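Local coordinates for sporozoite surface protein 2 (Plasmodium vivax, PDB 4HQO) that probably serves as the sporozoite surface receptor for gliding motility, its metal-binding von Willebrand factor A domain and thrombospondin repeat forming the adhesive part, at residues Gln127-Met132 with Val155-Ile160; Ala108-Gln113 with Leu144-Lys149; Gly217-Trp222 with Lys244-Met249; Gly232-Ser237 with Ser251-Gly256. The protein carries 4 engineered substitutions. All blocks are in the same frame, centred on the assembly; numbering follows the deposited sequence.

Contact 1 of 4, residues Gln127-Met132 with Val155-Ile160; sequences QLVILM and VRLAVI. Engineered in segment 155-160: Arg156 (natural residue Ser).
Five backbone hydrogen bonds join Gln127-Met132 to Val155-Ile160 as neighbouring parallel strands, alternating in direction as parallel pairing requires. Arg156 N and Ala158 N give to Gln127 O and Val129 O, while Val129 N and Leu131 N give to Arg156 O and Ala158 O. The bond from Ala158 N to Val129 O is nearly straight at 2.9 Å, with the donor almost on the C=O axis. At the end of the row, Ile160 N also reaches Leu131 O at 2.8 Å, but from above the carbonyl plane. CA-H groups supplement the row, the shortest being Met132 CA to Ile160 O at 3.2 Å.

Apolar packing clothes both faces. On one, Val129 divides its branches: CG1, anti to the backbone N, meets Leu157 CD1 at 3.7 Å, and CG2 meets Val155 CG1 at 3.6 Å. On the other, Ile130 CG2 lies alongside Ile160 CG1 at 3.9 Å, both side chains pointing the same way, and Met132 CG rests against Ile160 CB at 3.8 Å. The engineered, poorly ordered Arg156 crosses Leu128 at about a right angle.

These strands belong to the beta-alpha-beta unit completed by helix 140-152, within the von Willebrand A domain. Helix 105-117 covers the Val129 and Leu131 face, helices 192-203 and 33-49 cover the Ile130 and Met132 face, and strand 19-26 pairs with the far edge of 127-132.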
loop_
_atom_site.group_PDB
_atom_site.type_symbol
_atom_site.label_atom_id
_atom_site.label_comp_id
_atom_site.label_asym_id
_atom_site.label_seq_id
_atom_site.Cartn_x
_atom_site.Cartn_y
_atom_site.Cartn_z
ATOM N N GLN A 127 -1.807 0.712 3.083
ATOM C CA GLN A 127 -2.671 1.559 2.272
ATOM C C GLN A 127 -2.890 2.872 3.021
ATOM O O GLN A 127 -3.542 2.888 4.063
ATOM C CB GLN A 127 -4.006 0.850 2.010
ATOM C CG GLN A 127 -3.874 -0.478 1.268
ATOM C CD GLN A 127 -3.200 -0.307 -0.090
ATOM O OE1 GLN A 127 -3.641 0.486 -0.918
ATOM N NE2 GLN A 127 -2.116 -1.041 -0.313
ATOM N N LEU A 128 -2.331 3.968 2.513
ATOM C CA LEU A 128 -2.403 5.237 3.231
ATOM C C LEU A 128 -3.006 6.328 2.358
ATOM O O LEU A 128 -2.470 6.659 1.301
ATOM C CB LEU A 128 -1.021 5.678 3.729
ATOM C CG LEU A 128 -0.949 7.114 4.274
ATOM C CD1 LEU A 128 -1.823 7.327 5.537
ATOM C CD2 LEU A 128 0.488 7.522 4.540
ATOM N N VAL A 129 -4.130 6.883 2.796
ATOM C CA VAL A 129 -4.717 8.008 2.080
ATOM C C VAL A 129 -4.373 9.306 2.783
ATOM O O VAL A 129 -4.601 9.452 3.985
ATOM C CB VAL A 129 -6.246 7.913 1.975
ATOM C CG1 VAL A 129 -6.793 9.168 1.293
ATOM C CG2 VAL A 129 -6.658 6.664 1.202
ATOM N N ILE A 130 -3.815 10.251 2.038
ATOM C CA ILE A 130 -3.660 11.594 2.575
ATOM C C ILE A 130 -4.665 12.501 1.876
ATOM O O ILE A 130 -4.597 12.700 0.665
ATOM C CB ILE A 130 -2.225 12.117 2.397
ATOM C CG1 ILE A 130 -1.246 11.234 3.173
ATOM C CG2 ILE A 130 -2.120 13.561 2.865
ATOM C CD1 ILE A 130 0.186 11.723 3.100
ATOM N N LEU A 131 -5.620 13.016 2.644
ATOM C CA LEU A 131 -6.681 13.854 2.097
ATOM C C LEU A 131 -6.423 15.317 2.450
ATOM O O LEU A 131 -6.478 15.694 3.620
ATOM C CB LEU A 131 -8.045 13.396 2.638
ATOM C CG LEU A 131 -9.275 14.216 2.238
ATOM C CD1 LEU A 131 -9.549 14.116 0.737
ATOM C CD2 LEU A 131 -10.492 13.759 3.059
ATOM N N MET A 132 -6.124 16.134 1.440
ATOM C CA MET A 132 -5.870 17.556 1.661
ATOM C C MET A 132 -7.090 18.359 1.252
ATOM O O MET A 132 -7.415 18.412 0.067
ATOM C CB MET A 132 -4.665 18.031 0.843
ATOM C CG MET A 132 -3.347 17.466 1.291
ATOM S SD MET A 132 -1.994 17.954 0.205
ATOM C CE MET A 132 -2.182 19.708 0.191
ATOM N N VAL A 155 -7.582 0.639 5.471
ATOM C CA VAL A 155 -6.900 1.791 4.889
ATOM C C VAL A 155 -6.688 2.834 5.987
ATOM O O VAL A 155 -7.606 3.120 6.751
ATOM C CB VAL A 155 -7.722 2.410 3.725
ATOM C CG1 VAL A 155 -6.983 3.579 3.104
ATOM C CG2 VAL A 155 -8.040 1.361 2.656
ATOM N N ARG A 156 -5.483 3.394 6.077
ATOM C CA ARG A 156 -5.231 4.489 7.018
ATOM C C ARG A 156 -5.562 5.810 6.345
ATOM O O ARG A 156 -5.306 5.974 5.157
ATOM C CB ARG A 156 -3.769 4.494 7.482
ATOM C CG ARG A 156 -3.368 3.271 8.302
ATOM C CD ARG A 156 -2.733 2.192 7.432
ATOM N NE ARG A 156 -2.347 1.012 8.205
ATOM C CZ ARG A 156 -1.214 0.901 8.895
ATOM N NH1 ARG A 156 -0.344 1.907 8.920
ATOM N NH2 ARG A 156 -0.951 -0.215 9.563
ATOM N N LEU A 157 -6.135 6.747 7.096
ATOM C CA LEU A 157 -6.516 8.047 6.542
ATOM C C LEU A 157 -5.968 9.196 7.370
ATOM O O LEU A 157 -6.242 9.307 8.567
ATOM C CB LEU A 157 -8.042 8.190 6.434
ATOM C CG LEU A 157 -8.538 9.595 6.045
ATOM C CD1 LEU A 157 -8.185 9.934 4.600
ATOM C CD2 LEU A 157 -10.050 9.769 6.277
ATOM N N ALA A 158 -5.189 10.055 6.725
ATOM C CA ALA A 158 -4.707 11.254 7.381
ATOM C C ALA A 158 -5.303 12.439 6.645
ATOM O O ALA A 158 -5.366 12.448 5.408
ATOM C CB ALA A 158 -3.180 11.308 7.362
ATOM N N VAL A 159 -5.766 13.428 7.400
ATOM C CA VAL A 159 -6.345 14.620 6.791
ATOM C C VAL A 159 -5.442 15.827 7.021
ATOM O O VAL A 159 -4.994 16.067 8.146
ATOM C CB VAL A 159 -7.775 14.913 7.321
ATOM C CG1 VAL A 159 -8.392 16.100 6.574
ATOM C CG2 VAL A 159 -8.662 13.675 7.175
ATOM N N ILE A 160 -5.164 16.568 5.950
ATOM C CA ILE A 160 -4.396 17.814 6.045
ATOM C C ILE A 160 -5.295 18.981 5.660
ATOM O O ILE A 160 -5.847 19.018 4.561
ATOM C CB ILE A 160 -3.174 17.811 5.110
ATOM C CG1 ILE A 160 -2.317 16.570 5.352
ATOM C CG2 ILE A 160 -2.331 19.083 5.319
ATOM C CD1 ILE A 160 -1.800 16.471 6.743
#

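Contact 2 of 4, residues Ala108-Gln113 with Leu144-Lys149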
loop_
_atom_site.group_PDB
_atom_site.type_symbol
_atom_site.label_atom_id
_atom_site.label_comp_id
_atom_site.label_asym_id
_atom_site.label_seq_id
_atom_site.Cartn_x
_atom_site.Cartn_y
_atom_site.Cartn_z
ATOM N N ALA A 108 -13.192 11.275 -5.422
ATOM C CA ALA A 108 -11.746 11.070 -5.275
ATOM C C ALA A 108 -11.455 9.879 -4.355
ATOM O O ALA A 108 -10.611 9.032 -4.656
ATOM C CB ALA A 108 -11.079 12.333 -4.744
ATOM N N LEU A 109 -12.167 9.821 -3.238
ATOM C CA LEU A 109 -12.021 8.724 -2.285
ATOM C C LEU A 109 -12.470 7.403 -2.904
ATOM O O LEU A 109 -11.911 6.342 -2.615
ATOM C CB LEU A 109 -12.815 9.018 -1.015
ATOM C CG LEU A 109 -12.248 10.079 -0.076
ATOM C CD1 LEU A 109 -13.360 10.624 0.799
ATOM C CD2 LEU A 109 -11.127 9.486 0.786
ATOM N N ASP A 110 -13.473 7.474 -3.770
ATOM C CA ASP A 110 -13.943 6.297 -4.492
ATOM C C ASP A 110 -12.889 5.725 -5.439
ATOM O O ASP A 110 -12.902 4.532 -5.741
ATOM C CB ASP A 110 -15.207 6.609 -5.281
ATOM C CG ASP A 110 -16.456 6.160 -4.567
ATOM O OD1 ASP A 110 -16.389 5.141 -3.841
ATOM O OD2 ASP A 110 -17.498 6.829 -4.731
ATOM N N GLU A 111 -11.999 6.576 -5.935
ATOM C CA GLU A 111 -10.895 6.082 -6.755
ATOM C C GLU A 111 -10.036 5.109 -5.948
ATOM O O GLU A 111 -9.594 4.078 -6.464
ATOM C CB GLU A 111 -10.043 7.233 -7.303
ATOM C CG GLU A 111 -10.795 8.199 -8.211
ATOM C CD GLU A 111 -11.141 7.630 -9.584
ATOM O OE1 GLU A 111 -11.558 8.422 -10.456
ATOM O OE2 GLU A 111 -10.998 6.412 -9.810
ATOM N N VAL A 112 -9.834 5.416 -4.670
ATOM C CA VAL A 112 -9.083 4.510 -3.804
ATOM C C VAL A 112 -9.806 3.192 -3.632
ATOM O O VAL A 112 -9.176 2.133 -3.699
ATOM C CB VAL A 112 -8.787 5.123 -2.428
ATOM C CG1 VAL A 112 -7.862 4.202 -1.633
ATOM C CG2 VAL A 112 -8.138 6.484 -2.601
ATOM N N GLN A 113 -11.127 3.256 -3.429
ATOM C CA GLN A 113 -11.954 2.054 -3.342
ATOM C C GLN A 113 -11.754 1.188 -4.564
ATOM O O GLN A 113 -11.594 -0.025 -4.457
ATOM C CB GLN A 113 -13.437 2.425 -3.281
ATOM C CG GLN A 113 -13.890 2.895 -1.941
ATOM C CD GLN A 113 -14.272 1.743 -1.048
ATOM O OE1 GLN A 113 -13.429 0.931 -0.659
ATOM N NE2 GLN A 113 -15.553 1.656 -0.722
ATOM N N LEU A 144 -18.216 11.041 4.173
ATOM C CA LEU A 144 -17.988 10.306 5.417
ATOM C C LEU A 144 -18.177 8.807 5.210
ATOM O O LEU A 144 -17.472 7.984 5.795
ATOM C CB LEU A 144 -18.952 10.781 6.514
ATOM C CG LEU A 144 -18.777 12.187 7.096
ATOM C CD1 LEU A 144 -19.843 12.463 8.131
ATOM C CD2 LEU A 144 -17.399 12.350 7.714
ATOM N N GLU A 145 -19.147 8.462 4.374
ATOM C CA GLU A 145 -19.529 7.078 4.156
ATOM C C GLU A 145 -18.412 6.309 3.460
ATOM O O GLU A 145 -18.057 5.205 3.871
ATOM C CB GLU A 145 -20.801 7.015 3.313
ATOM C CG GLU A 145 -21.313 5.607 3.062
ATOM C CD GLU A 145 -22.450 5.580 2.049
ATOM O OE1 GLU A 145 -22.409 6.357 1.066
ATOM O OE2 GLU A 145 -23.385 4.794 2.237
ATOM N N VAL A 146 -17.857 6.890 2.404
ATOM C CA VAL A 146 -16.787 6.216 1.681
ATOM C C VAL A 146 -15.490 6.174 2.496
ATOM O O VAL A 146 -14.761 5.181 2.453
ATOM C CB VAL A 146 -16.540 6.819 0.280
ATOM C CG1 VAL A 146 -16.137 8.275 0.381
ATOM C CG2 VAL A 146 -15.469 6.025 -0.452
ATOM N N ALA A 147 -15.209 7.236 3.245
ATOM C CA ALA A 147 -14.032 7.251 4.116
ATOM C C ALA A 147 -14.147 6.117 5.125
ATOM O O ALA A 147 -13.183 5.410 5.399
ATOM C CB ALA A 147 -13.924 8.560 4.838
ATOM N N ASN A 148 -15.347 5.954 5.668
ATOM C CA ASN A 148 -15.611 4.908 6.632
ATOM C C ASN A 148 -15.447 3.515 6.027
ATOM O O ASN A 148 -14.909 2.628 6.669
ATOM C CB ASN A 148 -17.002 5.082 7.247
ATOM C CG ASN A 148 -17.008 6.058 8.406
ATOM O OD1 ASN A 148 -15.966 6.341 8.997
ATOM N ND2 ASN A 148 -18.185 6.580 8.739
ATOM N N LYS A 149 -15.907 3.329 4.793
ATOM C CA LYS A 149 -15.730 2.055 4.104
ATOM C C LYS A 149 -14.247 1.749 3.889
ATOM O O LYS A 149 -13.819 0.610 4.008
ATOM C CB LYS A 149 -16.461 2.056 2.763
ATOM C CG LYS A 149 -17.971 1.954 2.883
ATOM C CD LYS A 149 -18.628 1.970 1.519
ATOM C CE LYS A 149 -20.140 1.788 1.627
ATOM N NZ LYS A 149 -20.796 1.892 0.295
#
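Segments Ala108-Gln113 and Leu144-Lys149 are both helical and run in nearly the same direction, their axes inclined by 25° and 9.5 Å apart at closest approach. The backbones come nearest at Leu109 and Val146, whose CA atoms are 6.7 Å apart, and most of the side-chain contacts gather around Val146.

Val146 points toward the opposing helix and splits its two methyls between different neighbours. Val146 CG1 occupies the crowded position between the backbone N and the carbonyl carbon (chi1 61°), where it meets Leu109 CB and CD1, with Leu109 CD1 3.7 Å from Val146 CG1. Leu109 crosses it obliquely. CG2, anti to the backbone N, turns to the more polar side of the contact: Asp110 OD1 lies 3.6 Å from Val146 CG2, and Gln113 CG sits at 3.8 Å from that same methyl. Gln113 and Val146 slide past each other in opposite directions.

Gln113 is bent at chi2 (-86°), which carries its amide across the Lys149 chain at about a right angle, with Gln113 NE2 packed 3.6 Å from Lys149 CB. This is van der Waals contact; the other amide atom, OE1, accepts a hydrogen bond from Arg153. Lys149 runs extended beyond CG, its end leading away from helix 105-117.

The two helices lie side by side in the alpha/beta fold of the von Willebrand A domain, where helices flank a mostly parallel sheet. Leu150, one turn beyond Val146, continues the packing against Leu109, Val112 and Gln113. Helix 105-117 also rests on strands 19-26 and 58-65, while Leu144 and Ala147 turn to helix 168-175.

Contact 3 of 4, residues Gly217-Trp222 with Lys244-Met249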
loop_
_atom_site.group_PDB
_atom_site.type_symbol
_atom_site.label_atom_id
_atom_site.label_comp_id
_atom_site.label_asym_id
_atom_site.label_seq_id
_atom_site.Cartn_x
_atom_site.Cartn_y
_atom_site.Cartn_z
ATOM N N GLY A 217 3.331 -30.992 -0.648
ATOM C CA GLY A 217 2.491 -31.913 -1.391
ATOM C C GLY A 217 2.874 -33.358 -1.145
ATOM O O GLY A 217 3.897 -33.634 -0.518
ATOM N N PRO A 218 2.050 -34.294 -1.635
ATOM C CA PRO A 218 2.302 -35.726 -1.442
ATOM C C PRO A 218 3.406 -36.246 -2.359
ATOM O O PRO A 218 3.698 -35.636 -3.390
ATOM C CB PRO A 218 0.962 -36.363 -1.816
ATOM C CG PRO A 218 0.378 -35.424 -2.812
ATOM C CD PRO A 218 0.805 -34.046 -2.382
ATOM N N TRP A 219 4.016 -37.363 -1.978
ATOM C CA TRP A 219 5.013 -38.010 -2.819
ATOM C C TRP A 219 4.328 -38.915 -3.829
ATOM O O TRP A 219 3.241 -39.431 -3.574
ATOM C CB TRP A 219 5.971 -38.861 -1.981
ATOM C CG TRP A 219 6.887 -38.089 -1.085
ATOM C CD1 TRP A 219 6.683 -37.783 0.228
ATOM C CD2 TRP A 219 8.166 -37.541 -1.431
ATOM N NE1 TRP A 219 7.750 -37.071 0.720
ATOM C CE2 TRP A 219 8.673 -36.909 -0.277
ATOM C CE3 TRP A 219 8.924 -37.518 -2.606
ATOM C CZ2 TRP A 219 9.906 -36.261 -0.265
ATOM C CZ3 TRP A 219 10.149 -36.873 -2.589
ATOM C CH2 TRP A 219 10.628 -36.256 -1.425
ATOM N N ASP A 220 4.968 -39.112 -4.977
ATOM C CA ASP A 220 4.556 -40.167 -5.885
ATOM C C ASP A 220 4.939 -41.474 -5.200
ATOM O O ASP A 220 5.721 -41.463 -4.248
ATOM C CB ASP A 220 5.259 -40.028 -7.240
ATOM C CG ASP A 220 4.800 -38.801 -8.017
ATOM O OD1 ASP A 220 3.838 -38.135 -7.577
ATOM O OD2 ASP A 220 5.395 -38.508 -9.075
ATOM N N PRO A 221 4.370 -42.603 -5.655
ATOM C CA PRO A 221 4.734 -43.897 -5.069
ATOM C C PRO A 221 6.220 -44.208 -5.199
ATOM O O PRO A 221 6.854 -43.784 -6.164
ATOM C CB PRO A 221 3.926 -44.890 -5.907
ATOM C CG PRO A 221 2.737 -44.117 -6.341
ATOM C CD PRO A 221 3.236 -42.725 -6.590
ATOM N N TRP A 222 6.760 -44.939 -4.226
ATOM C CA TRP A 222 8.125 -45.448 -4.301
ATOM C C TRP A 222 8.304 -46.274 -5.563
ATOM O O TRP A 222 7.393 -46.984 -5.980
ATOM C CB TRP A 222 8.445 -46.324 -3.086
ATOM C CG TRP A 222 8.691 -45.563 -1.820
ATOM C CD1 TRP A 222 7.804 -45.347 -0.808
ATOM C CD2 TRP A 222 9.913 -44.922 -1.428
ATOM N NE1 TRP A 222 8.396 -44.609 0.191
ATOM C CE2 TRP A 222 9.690 -44.338 -0.165
ATOM C CE3 TRP A 222 11.173 -44.788 -2.024
ATOM C CZ2 TRP A 222 10.680 -43.625 0.513
ATOM C CZ3 TRP A 222 12.154 -44.083 -1.348
ATOM C CH2 TRP A 222 11.901 -43.508 -0.093
ATOM N N LYS A 244 11.556 -24.150 -1.559
ATOM C CA LYS A 244 12.273 -24.781 -0.458
ATOM C C LYS A 244 12.005 -26.285 -0.382
ATOM O O LYS A 244 12.748 -27.026 0.262
ATOM C CB LYS A 244 11.883 -24.118 0.867
ATOM C CG LYS A 244 12.312 -22.669 0.989
ATOM C CD LYS A 244 13.821 -22.558 1.101
ATOM C CE LYS A 244 14.260 -21.119 1.314
ATOM N NZ LYS A 244 15.735 -21.022 1.484
ATOM N N CYS A 245 10.946 -26.732 -1.047
ATOM C CA CYS A 245 10.514 -28.124 -0.954
ATOM C C CYS A 245 11.461 -29.126 -1.610
ATOM O O CYS A 245 11.935 -28.920 -2.728
ATOM C CB CYS A 245 9.109 -28.288 -1.535
ATOM S SG CYS A 245 7.794 -27.739 -0.434
ATOM N N THR A 246 11.730 -30.211 -0.891
ATOM C CA THR A 246 12.459 -31.349 -1.429
ATOM C C THR A 246 11.558 -32.069 -2.424
ATOM O O THR A 246 10.355 -32.188 -2.196
ATOM C CB THR A 246 12.853 -32.318 -0.297
ATOM O OG1 THR A 246 13.719 -31.646 0.628
ATOM C CG2 THR A 246 13.558 -33.546 -0.846
ATOM N N THR A 247 12.129 -32.540 -3.529
ATOM C CA THR A 247 11.332 -33.197 -4.563
ATOM C C THR A 247 11.799 -34.613 -4.882
ATOM O O THR A 247 11.095 -35.374 -5.549
ATOM C CB THR A 247 11.316 -32.374 -5.856
ATOM O OG1 THR A 247 12.659 -32.164 -6.305
ATOM C CG2 THR A 247 10.660 -31.035 -5.608
ATOM N N HIS A 248 12.990 -34.965 -4.419
ATOM C CA HIS A 248 13.508 -36.308 -4.635
ATOM C C HIS A 248 13.995 -36.889 -3.318
ATOM O O HIS A 248 14.396 -36.159 -2.413
ATOM C CB HIS A 248 14.632 -36.308 -5.673
ATOM C CG HIS A 248 15.008 -37.676 -6.154
ATOM N ND1 HIS A 248 14.218 -38.408 -7.008
ATOM C CD2 HIS A 248 16.096 -38.444 -5.895
ATOM C CE1 HIS A 248 14.799 -39.571 -7.262
ATOM N NE2 HIS A 248 15.940 -39.613 -6.596
ATOM N N MET A 249 13.958 -38.210 -3.224
ATOM C CA MET A 249 14.253 -38.902 -1.984
ATOM C C MET A 249 14.651 -40.331 -2.310
ATOM O O MET A 249 13.927 -41.033 -3.009
ATOM C CB MET A 249 13.013 -38.886 -1.093
ATOM C CG MET A 249 13.137 -39.673 0.188
ATOM S SD MET A 249 11.596 -39.625 1.121
ATOM C CE MET A 249 12.077 -40.519 2.596
#
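Met249 reaches from segment Lys244-Met249 toward Gly217-Trp222, and its side chain shows how one extended thioether can serve two indoles. Met249 CB begins the contact, packing 3.6 Å from Trp219 CH2. Met249 CG, anti to the backbone N (chi1 175°), is already near the second ring, 4.0 Å from Trp222 CH2. Because the chain stays extended beyond CG, Met249 SD arrives over one face of the Trp219 six-membered ring, 4.3 Å from its centroid and offset toward the rim. The same Met249 SD approaches Trp222 only obliquely, 5.0 Å from the centroid of that six-membered ring. Met249 CE completes the path, 4.0 Å from Trp222 CZ2. Both sulfur approaches are Met-aromatic contacts.

Elsewhere on the Trp219 ring, Thr246 CG2 touches the edge at CH2, 4.0 Å away, and His248 N also lies near the ring plane. Arg236 and Arg238 add cation-pi interactions to Trp219, while Trp222 stacks with His234.

Such interleaving of tryptophans from one strand-like stretch with arginines from the next is the layered Trp-Arg arrangement characteristic of thrombospondin type 1 repeats. Here Met249, at the start of strand 248-255, joins it; the same segment carries Cys245, disulfide-bonded to Cys216.

Contact 4 of 4, residues Gly232-Ser237 with Ser251-Gly256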
loop_
_atom_site.group_PDB
_atom_site.type_symbol
_atom_site.label_atom_id
_atom_site.label_comp_id
_atom_site.label_asym_id
_atom_site.label_seq_id
_atom_site.Cartn_x
_atom_site.Cartn_y
_atom_site.Cartn_z
ATOM N N GLY A 232 19.526 -53.145 -2.618
ATOM C CA GLY A 232 19.530 -52.118 -3.643
ATOM C C GLY A 232 18.968 -50.811 -3.121
ATOM O O GLY A 232 18.938 -50.576 -1.911
ATOM N N THR A 233 18.529 -49.952 -4.036
ATOM C CA THR A 233 17.932 -48.673 -3.664
ATOM C C THR A 233 16.698 -48.384 -4.504
ATOM O O THR A 233 16.603 -48.813 -5.653
ATOM C CB THR A 233 18.919 -47.487 -3.850
ATOM O OG1 THR A 233 19.285 -47.372 -5.233
ATOM C CG2 THR A 233 20.173 -47.669 -3.002
ATOM N N HIS A 234 15.752 -47.651 -3.929
ATOM C CA HIS A 234 14.639 -47.114 -4.705
ATOM C C HIS A 234 14.350 -45.679 -4.274
ATOM O O HIS A 234 14.832 -45.226 -3.237
ATOM C CB HIS A 234 13.388 -47.999 -4.602
ATOM C CG HIS A 234 12.782 -48.060 -3.232
ATOM N ND1 HIS A 234 11.432 -48.251 -3.026
ATOM C CD2 HIS A 234 13.339 -47.973 -2.000
ATOM C CE1 HIS A 234 11.182 -48.268 -1.730
ATOM N NE2 HIS A 234 12.323 -48.103 -1.084
ATOM N N SER A 235 13.569 -44.963 -5.074
ATOM C CA SER A 235 13.311 -43.559 -4.791
ATOM C C SER A 235 11.837 -43.198 -4.933
ATOM O O SER A 235 11.036 -43.991 -5.423
ATOM C CB SER A 235 14.139 -42.679 -5.730
ATOM O OG SER A 235 13.606 -42.708 -7.042
ATOM N N ARG A 236 11.487 -41.995 -4.493
ATOM C CA ARG A 236 10.190 -41.420 -4.818
ATOM C C ARG A 236 10.320 -39.927 -5.090
ATOM O O ARG A 236 11.137 -39.240 -4.473
ATOM C CB ARG A 236 9.153 -41.705 -3.728
ATOM C CG ARG A 236 9.512 -41.223 -2.339
ATOM C CD ARG A 236 8.355 -41.495 -1.393
ATOM N NE ARG A 236 8.579 -40.970 -0.049
ATOM C CZ ARG A 236 7.673 -41.011 0.922
ATOM N NH1 ARG A 236 6.485 -41.552 0.691
ATOM N NH2 ARG A 236 7.952 -40.512 2.121
ATOM N N SER A 237 9.525 -39.434 -6.032
ATOM C CA SER A 237 9.602 -38.038 -6.444
ATOM C C SER A 237 8.272 -37.317 -6.253
ATOM O O SER A 237 7.265 -37.930 -5.899
ATOM C CB SER A 237 10.047 -37.936 -7.907
ATOM O OG SER A 237 11.327 -38.513 -8.095
ATOM N N SER A 251 16.098 -44.166 -0.845
ATOM C CA SER A 251 16.197 -45.032 0.322
ATOM C C SER A 251 16.620 -46.446 -0.072
ATOM O O SER A 251 16.569 -46.813 -1.246
ATOM C CB SER A 251 14.864 -45.069 1.068
ATOM O OG SER A 251 14.929 -45.945 2.177
ATOM N N GLU A 252 17.039 -47.233 0.915
ATOM C CA GLU A 252 17.476 -48.605 0.671
ATOM C C GLU A 252 16.290 -49.561 0.581
ATOM O O GLU A 252 15.210 -49.271 1.091
ATOM C CB GLU A 252 18.434 -49.066 1.773
ATOM C CG GLU A 252 19.714 -48.248 1.865
ATOM C CD GLU A 252 20.578 -48.647 3.048
ATOM O OE1 GLU A 252 21.602 -47.974 3.293
ATOM O OE2 GLU A 252 20.229 -49.631 3.734
ATOM N N CYS A 253 16.501 -50.700 -0.071
ATOM C CA CYS A 253 15.462 -51.713 -0.209
ATOM C C CYS A 253 16.083 -53.085 -0.442
ATOM O O CYS A 253 17.141 -53.196 -1.064
ATOM C CB CYS A 253 14.517 -51.361 -1.362
ATOM S SG CYS A 253 15.307 -51.297 -2.991
ATOM N N GLU A 254 15.425 -54.129 0.052
ATOM C CA GLU A 254 15.933 -55.487 -0.102
ATOM C C GLU A 254 14.918 -56.421 -0.760
ATOM O O GLU A 254 13.728 -56.388 -0.441
ATOM C CB GLU A 254 16.375 -56.050 1.251
ATOM C CG GLU A 254 16.898 -57.477 1.183
ATOM C CD GLU A 254 17.641 -57.883 2.438
ATOM O OE1 GLU A 254 17.542 -57.152 3.447
ATOM O OE2 GLU A 254 18.330 -58.928 2.410
ATOM N N GLU A 255 15.401 -57.257 -1.676
ATOM C CA GLU A 255 14.555 -58.236 -2.350
ATOM C C GLU A 255 15.036 -59.663 -2.109
ATOM O O GLU A 255 15.508 -60.338 -3.027
ATOM C CB GLU A 255 14.490 -57.946 -3.851
ATOM C CG GLU A 255 13.693 -56.696 -4.212
ATOM C CD GLU A 255 12.203 -56.851 -3.944
ATOM O OE1 GLU A 255 11.751 -57.990 -3.691
ATOM O OE2 GLU A 255 11.481 -55.830 -3.993
ATOM N N GLY A 256 14.909 -60.121 -0.869
ATOM C CA GLY A 256 15.372 -61.445 -0.503
ATOM C C GLY A 256 16.872 -61.555 -0.678
ATOM O O GLY A 256 17.571 -60.543 -0.743
#
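Antiparallel pairing between Gly232-Ser237 and Ser251-Gly256 is tight over only three residue pairs. Gly232 with Cys253 and His234 with Ser251 are hydrogen-bonded pairs, each joined by two backbone bonds; Thr233 with Glu252 is the non-hydrogen-bonded pair between them, its CA atoms 4.4 Å apart. Ser251 N to His234 O is the straightest bond, 2.9 Å with 172° at the hydrogen. Cys253 N to Gly232 O is longer, 3.1 Å, and its donor stands well above the carbonyl plane.

On the close-packed face, His234 CG takes the crowded position between the backbone N and carbonyl carbon (chi1 66°). This brings the imidazole against Cys253, whose CB makes an off-centre CH-pi contact 4.1 Å from the ring centroid. Ser251 O lies in the ring plane at the edge, 3.5 Å from His234 CD2. Cys253 SG, likewise in the crowded position, sits 3.6 Å from Thr233 C and is disulfide-bonded to Cys225.

By contrast, the exposed Thr233 and Glu252 side chains diverge. The short strand axes cross at 125°, strongly twisted; beyond His234 the register carries Arg236 on to Met249, which precedes Ser251-Gly256.

His234 ND1 is bonded to Thr223 O. Since Thr223 O can only accept, ND1 must carry a proton in this bond. That bond and the packing on Cys253 hold the imidazole's rotation, while the disulfide ties this hairpin to the preceding strand-like stretch.

The four contacts form two groups in an elongated molecule. Contacts 1 and 2 share the von Willebrand A domain, their centres 11 Å apart, and meet where Val129 CG2 packs on Val112 CG1 at 3.9 Å, sheet against helix. The magnesium ion, bound by Ser28, Ser30 and Thr103, lies about 11 Å from the side chain of Leu131 and about 13 Å from that of Leu109. Contacts 3 and 4 share strand 248-255 of the thrombospondin repeat, with centres 15 Å apart; Asp220 N probably bonds Ser237 O. Contacts 1 and 4 have centres 63 Å apart, while the Gly232 end of contact 4 approaches the glycan's glucose to about 8 Å.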